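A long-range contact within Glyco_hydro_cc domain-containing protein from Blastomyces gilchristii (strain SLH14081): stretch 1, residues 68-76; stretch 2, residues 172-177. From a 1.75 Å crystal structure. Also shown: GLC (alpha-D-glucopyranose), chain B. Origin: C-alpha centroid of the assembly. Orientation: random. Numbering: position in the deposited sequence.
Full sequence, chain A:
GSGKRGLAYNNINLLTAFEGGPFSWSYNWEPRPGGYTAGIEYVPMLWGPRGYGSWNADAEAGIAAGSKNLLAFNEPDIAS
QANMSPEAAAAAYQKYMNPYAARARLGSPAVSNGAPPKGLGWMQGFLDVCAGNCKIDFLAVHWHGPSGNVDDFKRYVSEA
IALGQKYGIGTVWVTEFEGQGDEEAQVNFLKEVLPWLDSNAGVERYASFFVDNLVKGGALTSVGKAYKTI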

# COMPACT_ATOMS: atom_id res chain seq x y z
N LYS A 68 -13.73 3.43 2.45
CA LYS A 68 -13.38 4.62 3.25
C LYS A 68 -12.13 5.29 2.69
O LYS A 68 -11.75 6.35 3.18
N ASN A 69 -11.45 4.64 1.76
CA ASN A 69 -10.04 4.99 1.46
C ASN A 69 -9.80 4.85 -0.04
O ASN A 69 -10.40 4.01 -0.66
N LEU A 70 -8.92 5.69 -0.58
CA LEU A 70 -8.51 5.59 -1.99
C LEU A 70 -6.99 5.70 -2.04
O LEU A 70 -6.44 6.61 -1.37
N LEU A 71 -6.37 4.93 -2.92
CA LEU A 71 -4.88 4.97 -3.12
C LEU A 71 -4.53 5.60 -4.48
O LEU A 71 -5.19 5.30 -5.50
N ALA A 72 -3.39 6.30 -4.50
CA ALA A 72 -2.89 6.94 -5.73
C ALA A 72 -1.82 6.06 -6.38
O ALA A 72 -1.72 4.88 -6.01
N PHE A 73 -1.01 6.64 -7.27
CA PHE A 73 -0.22 5.94 -8.30
C PHE A 73 0.74 4.93 -7.65
O PHE A 73 1.26 5.12 -6.55
N ASN A 74 0.95 3.84 -8.37
CA ASN A 74 1.90 2.76 -7.97
C ASN A 74 3.33 3.04 -8.44
O ASN A 74 3.62 2.77 -9.61
N GLU A 75 4.21 3.37 -7.52
CA GLU A 75 5.68 3.46 -7.87
C GLU A 75 5.86 4.40 -9.06
O GLU A 75 6.40 4.05 -10.13
N PRO A 76 5.46 5.69 -8.90
CA PRO A 76 5.73 6.68 -9.94
C PRO A 76 7.26 6.87 -10.15
O PRO A 76 7.69 7.28 -11.23
N VAL A 172 1.38 6.47 7.66
CA VAL A 172 1.71 5.79 6.37
C VAL A 172 0.98 4.45 6.30
O VAL A 172 0.90 3.73 7.32
N TRP A 173 0.64 4.03 5.08
CA TRP A 173 0.44 2.58 4.81
C TRP A 173 1.69 2.00 4.12
O TRP A 173 2.10 2.51 3.08
N VAL A 174 2.17 0.88 4.62
CA VAL A 174 3.20 0.06 3.92
C VAL A 174 2.45 -0.93 3.03
O VAL A 174 2.04 -2.04 3.52
N THR A 175 2.12 -0.51 1.85
CA THR A 175 1.17 -1.26 0.98
C THR A 175 1.87 -2.45 0.32
O THR A 175 1.18 -3.25 -0.28
N GLU A 176 3.21 -2.50 0.37
CA GLU A 176 3.99 -3.67 -0.07
C GLU A 176 5.19 -3.81 0.86
O GLU A 176 5.97 -2.87 0.94
N PHE A 177 5.39 -4.98 1.45
CA PHE A 177 6.75 -5.35 1.92
C PHE A 177 7.01 -6.83 1.68
O PHE A 177 6.09 -7.64 1.78

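The contact between strand 69-71 and strand 172-177 is made by side chains alone: the strand axes approach no closer than 11.3 Å, and no hydrogen bond joins the stretches. Trp 173 covers the most surface, 68 Å² of it lying under the first stretch. Its CA-to-CB bond points toward that stretch, and chi1 of -58° (m) with chi2 of 14° carries the indole across the gap. Asn 69 (m) meets the ring at its edge, near the ring plane, with CG 3.5 Å from Trp 173 CH2; its amide finds its hydrogen bonds elsewhere in the structure.

Leu 71, which loses 51 Å², also points toward the partner strand. With chi1 m and chi2 t, its CD2 lies 4.1 Å from Trp 173 CE3 and equally 4.1 Å from CG2 of Thr 175 (chi1 p), so one methyl group bridges two residues of the opposing strand.

Beyond this apolar patch the contact becomes acidic. Glu 176 (m, t) brings OE1 to 3.9 Å from Glu 75 OE2, a close approach of like charges. Alpha-D-glucopyranose supplies polar partners here: its O1 donates to Glu 176 OE1 at a very short 2.5 Å, while its O2 donates to Glu 176 OE2 at 2.7 Å and accepts from Asn 74 ND2 at 3.0 Å (171°), thereby linking the two stretches through the sugar.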

# COMPACT_ATOMS: atom_id res chain seq x y z
CB LYS A 68 -13.22 4.19 4.71
CG LYS A 68 -14.45 3.45 5.25
CD LYS A 68 -14.23 2.68 6.51
CE LYS A 68 -14.58 3.48 7.75
NZ LYS A 68 -15.13 2.59 8.81
CB ASN A 69 -9.03 4.11 2.20
CG ASN A 69 -9.01 4.31 3.69
OD1 ASN A 69 -8.50 5.30 4.16
ND2 ASN A 69 -9.60 3.39 4.46
CB LEU A 70 -9.11 6.72 -2.83
CG LEU A 70 -10.63 6.78 -2.90
CD1 LEU A 70 -11.06 8.07 -3.57
CD2 LEU A 70 -11.18 5.57 -3.61
CB LEU A 71 -4.26 3.58 -3.09
CG LEU A 71 -4.28 2.86 -1.76
CD1 LEU A 71 -4.20 1.36 -1.97
CD2 LEU A 71 -3.22 3.35 -0.79
CB ALA A 72 -2.37 8.30 -5.40
CB PHE A 73 0.48 6.98 -9.18
CG PHE A 73 -0.32 8.27 -9.31
CD1 PHE A 73 -1.57 8.27 -9.92
CD2 PHE A 73 0.16 9.47 -8.80
CE1 PHE A 73 -2.32 9.44 -10.05
CE2 PHE A 73 -0.59 10.65 -8.93
CZ PHE A 73 -1.83 10.62 -9.53
CB ASN A 74 1.45 1.43 -8.53
CG ASN A 74 2.12 0.31 -7.79
OD1 ASN A 74 1.96 0.18 -6.59
ND2 ASN A 74 2.94 -0.44 -8.50
CB GLU A 75 6.31 2.08 -8.08
CG GLU A 75 6.51 1.32 -6.77
CD GLU A 75 7.32 0.05 -6.86
OE1 GLU A 75 7.84 -0.22 -7.98
OE2 GLU A 75 7.49 -0.58 -5.76
CB PRO A 76 5.01 7.93 -9.40
CG PRO A 76 5.04 7.75 -7.89
CD PRO A 76 4.79 6.26 -7.72
CB VAL A 172 3.22 5.60 6.10
CG1 VAL A 172 4.05 6.83 6.49
CG2 VAL A 172 3.83 4.36 6.74
CB TRP A 173 -0.78 2.29 3.95
CG TRP A 173 -2.08 2.81 4.51
CD1 TRP A 173 -2.28 3.70 5.52
CD2 TRP A 173 -3.36 2.54 3.94
NE1 TRP A 173 -3.62 3.93 5.67
CE2 TRP A 173 -4.30 3.26 4.69
CE3 TRP A 173 -3.79 1.71 2.89
CZ2 TRP A 173 -5.67 3.17 4.43
CZ3 TRP A 173 -5.14 1.67 2.58
CH2 TRP A 173 -6.07 2.40 3.35
CB VAL A 174 4.17 -0.68 4.86
CG1 VAL A 174 5.30 -1.28 4.05
CG2 VAL A 174 4.74 0.20 5.97
CB THR A 175 0.44 -0.35 -0.01
OG1 THR A 175 1.35 0.43 -0.75
CG2 THR A 175 -0.47 0.67 0.66
CB GLU A 176 4.58 -3.55 -1.47
CG GLU A 176 3.61 -3.58 -2.62
CD GLU A 176 4.21 -3.47 -4.00
OE1 GLU A 176 5.45 -3.53 -4.11
OE2 GLU A 176 3.46 -3.23 -4.96
CB PHE A 177 6.89 -4.91 3.37
CG PHE A 177 5.95 -5.63 4.30
CD1 PHE A 177 6.33 -6.82 4.89
CD2 PHE A 177 4.70 -5.11 4.58
CE1 PHE A 177 5.45 -7.50 5.72
CE2 PHE A 177 3.86 -5.77 5.45
CZ PHE A 177 4.25 -6.94 6.05
C1 GLC B . 6.74 -3.72 -7.02
C2 GLC B . 5.60 -3.37 -7.98
C3 GLC B . 5.12 -4.61 -8.75
C4 GLC B . 6.34 -5.32 -9.38
C5 GLC B . 7.45 -5.54 -8.38
C6 GLC B . 8.71 -6.24 -8.93
O1 GLC B . 6.38 -4.72 -6.05
O2 GLC B . 4.42 -2.77 -7.40
O3 GLC B . 4.15 -4.21 -9.72
O4 GLC B . 5.95 -6.60 -9.77
O5 GLC B . 7.80 -4.27 -7.84
O6 GLC B . 8.83 -5.81 -10.25